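Local coordinates for acyl-ACP thioesterase (Bacteroides thetaiotaomicron, PDB 2ESS), which probably hydrolyses the thioester of fatty acyl chains carried on acyl carrier protein, releasing free fatty acids, at residues 86-90 with 91-95. Residues are numbered along the deposited sequence; the frame is centred on the assembly and turned at random.
Sequences ENVYR and LFTDR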
loop_
_atom_site.group_PDB
_atom_site.type_symbol
_atom_site.label_atom_id
_atom_site.label_comp_id
_atom_site.label_asym_id
_atom_site.label_seq_id
_atom_site.Cartn_x
_atom_site.Cartn_y
_atom_site.Cartn_z
ATOM N N GLU A 86 -13.098 -19.839 -13.091
ATOM C CA GLU A 86 -13.013 -21.284 -13.292
ATOM C C GLU A 86 -14.360 -21.965 -13.150
ATOM O O GLU A 86 -14.700 -22.836 -13.942
ATOM C CB GLU A 86 -12.019 -21.909 -12.318
ATOM C CG GLU A 86 -11.977 -23.398 -12.437
ATOM C CD GLU A 86 -10.970 -24.019 -11.491
ATOM O OE1 GLU A 86 -11.105 -23.806 -10.254
ATOM O OE2 GLU A 86 -10.070 -24.724 -12.000
ATOM N N ASN A 87 -15.117 -21.586 -12.125
ATOM C CA ASN A 87 -16.455 -22.158 -11.885
ATOM C C ASN A 87 -17.404 -21.150 -11.304
ATOM O O ASN A 87 -17.009 -20.311 -10.519
ATOM C CB ASN A 87 -16.396 -23.304 -10.853
ATOM C CG ASN A 87 -15.905 -24.620 -11.449
ATOM O OD1 ASN A 87 -14.930 -25.192 -10.963
ATOM N ND2 ASN A 87 -16.595 -25.110 -12.494
ATOM N N VAL A 88 -18.674 -21.309 -11.634
ATOM C CA VAL A 88 -19.742 -20.549 -11.025
ATOM C C VAL A 88 -20.675 -21.611 -10.468
ATOM O O VAL A 88 -21.398 -22.264 -11.210
ATOM C CB VAL A 88 -20.477 -19.621 -12.031
ATOM C CG1 VAL A 88 -21.709 -18.962 -11.374
ATOM C CG2 VAL A 88 -19.494 -18.551 -12.552
ATOM N N TYR A 89 -20.577 -21.806 -9.159
ATOM C CA TYR A 89 -21.415 -22.731 -8.430
ATOM C C TYR A 89 -22.640 -22.033 -7.878
ATOM O O TYR A 89 -22.739 -20.841 -7.972
ATOM C CB TYR A 89 -20.623 -23.321 -7.272
ATOM C CG TYR A 89 -19.486 -24.224 -7.679
ATOM C CD1 TYR A 89 -19.519 -24.984 -8.846
ATOM C CD2 TYR A 89 -18.421 -24.396 -6.829
ATOM C CE1 TYR A 89 -18.469 -25.855 -9.158
ATOM C CE2 TYR A 89 -17.405 -25.232 -7.126
ATOM C CZ TYR A 89 -17.429 -25.967 -8.274
ATOM O OH TYR A 89 -16.352 -26.785 -8.503
ATOM N N ARG A 90 -23.575 -22.784 -7.301
ATOM C CA ARG A 90 -24.806 -22.171 -6.759
ATOM C C ARG A 90 -24.527 -21.139 -5.687
ATOM O O ARG A 90 -25.137 -20.068 -5.670
ATOM C CB ARG A 90 -25.749 -23.226 -6.205
ATOM C CG ARG A 90 -26.405 -24.113 -7.273
ATOM C CD ARG A 90 -27.073 -23.318 -8.405
ATOM N NE ARG A 90 -27.855 -22.204 -7.872
ATOM C CZ ARG A 90 -29.076 -22.313 -7.357
ATOM N NH1 ARG A 90 -29.684 -23.506 -7.322
ATOM N NH2 ARG A 90 -29.692 -21.214 -6.889
ATOM N N LEU A 91 -23.570 -21.431 -4.811
ATOM C CA LEU A 91 -23.287 -20.552 -3.669
ATOM C C LEU A 91 -21.976 -19.782 -3.751
ATOM O O LEU A 91 -21.790 -18.791 -3.035
ATOM C CB LEU A 91 -23.365 -21.384 -2.348
ATOM C CG LEU A 91 -24.709 -22.091 -2.127
ATOM C CD1 LEU A 91 -24.644 -23.147 -1.012
ATOM C CD2 LEU A 91 -25.790 -21.062 -1.870
ATOM N N PHE A 92 -21.064 -20.211 -4.627
ATOM C CA PHE A 92 -19.738 -19.600 -4.722
ATOM C C PHE A 92 -19.221 -19.539 -6.148
ATOM O O PHE A 92 -19.584 -20.372 -6.976
ATOM C CB PHE A 92 -18.704 -20.415 -3.937
ATOM C CG PHE A 92 -18.987 -20.527 -2.479
ATOM C CD1 PHE A 92 -18.558 -19.541 -1.593
ATOM C CD2 PHE A 92 -19.689 -21.631 -1.990
ATOM C CE1 PHE A 92 -18.820 -19.671 -0.237
ATOM C CE2 PHE A 92 -19.954 -21.765 -0.638
ATOM C CZ PHE A 92 -19.534 -20.781 0.232
ATOM N N THR A 93 -18.326 -18.585 -6.400
ATOM C CA THR A 93 -17.580 -18.512 -7.646
ATOM C C THR A 93 -16.104 -18.662 -7.357
ATOM O O THR A 93 -15.606 -18.054 -6.413
ATOM C CB THR A 93 -17.830 -17.175 -8.360
ATOM O OG1 THR A 93 -19.195 -17.158 -8.751
ATOM C CG2 THR A 93 -16.967 -17.025 -9.598
ATOM N N ASP A 94 -15.449 -19.513 -8.140
ATOM C CA ASP A 94 -14.006 -19.737 -8.040
ATOM C C ASP A 94 -13.324 -18.927 -9.146
ATOM O O ASP A 94 -13.562 -19.156 -10.323
ATOM C CB ASP A 94 -13.683 -21.224 -8.174
ATOM C CG ASP A 94 -14.250 -22.062 -7.021
ATOM O OD1 ASP A 94 -14.628 -21.514 -5.941
ATOM O OD2 ASP A 94 -14.356 -23.287 -7.226
ATOM N N ARG A 95 -12.506 -17.970 -8.745
ATOM C CA ARG A 95 -11.713 -17.159 -9.632
ATOM C C ARG A 95 -10.229 -17.476 -9.408
ATOM O O ARG A 95 -9.742 -17.450 -8.270
ATOM C CB ARG A 95 -11.916 -15.690 -9.361
ATOM C CG ARG A 95 -10.854 -14.848 -10.069
ATOM C CD ARG A 95 -11.097 -13.391 -10.038
ATOM N NE ARG A 95 -12.270 -12.891 -10.768
ATOM C CZ ARG A 95 -12.364 -12.702 -12.071
ATOM N NH1 ARG A 95 -11.425 -13.116 -12.903
ATOM N NH2 ARG A 95 -13.478 -12.175 -12.563
#
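The ring of Tyr89 lies aslant to the Asp94 side chain, its CE2 3.6 Å from Asp94 OD2, with ring and carboxylate planes 80° apart. Its CG stands beside the backbone N (chi1 -67°), which lays the ring back along the strand, so that one face, toward its rim, also receives CB of Asn87. Asn87 and Asp94 share one face of the sheet, and the Tyr89 ring, from the turn beyond, comes to lie beside them; Asp94 also touches Val113 of strand 106-118. The backbones form the tip of the beta hairpin of strands 78-88 and 92-100 in the N-terminal hotdog domain. Tyr89 N donates to Phe92 O at 2.8 Å, and Asp94 N to Asn87 O at 3.0 Å. Farther from the turn, Glu86 and Asn87 both face Asp94 in a classic beta bulge: Asp94 O accepts a bond from Glu86 N at 2.9 Å and a weak one from Asn87 N. The extended Glu86 chain leaves OE1 4.5 Å from Asp94 OD2, a like-charge approach probably eased by the salt bridge from OE1 to Arg111. On the other face, Val88 and Thr93 lie side by side, CG1 and CG2 of Val88 each 4.1 Å from Thr93 OG1, and Ile135 touches both residues. Thr93 CG2 packs 3.4 Å from Asn87 O. A glycine in place of Thr93 would probably open a gap between Val88, Ile135 and the Asn87 carbonyl.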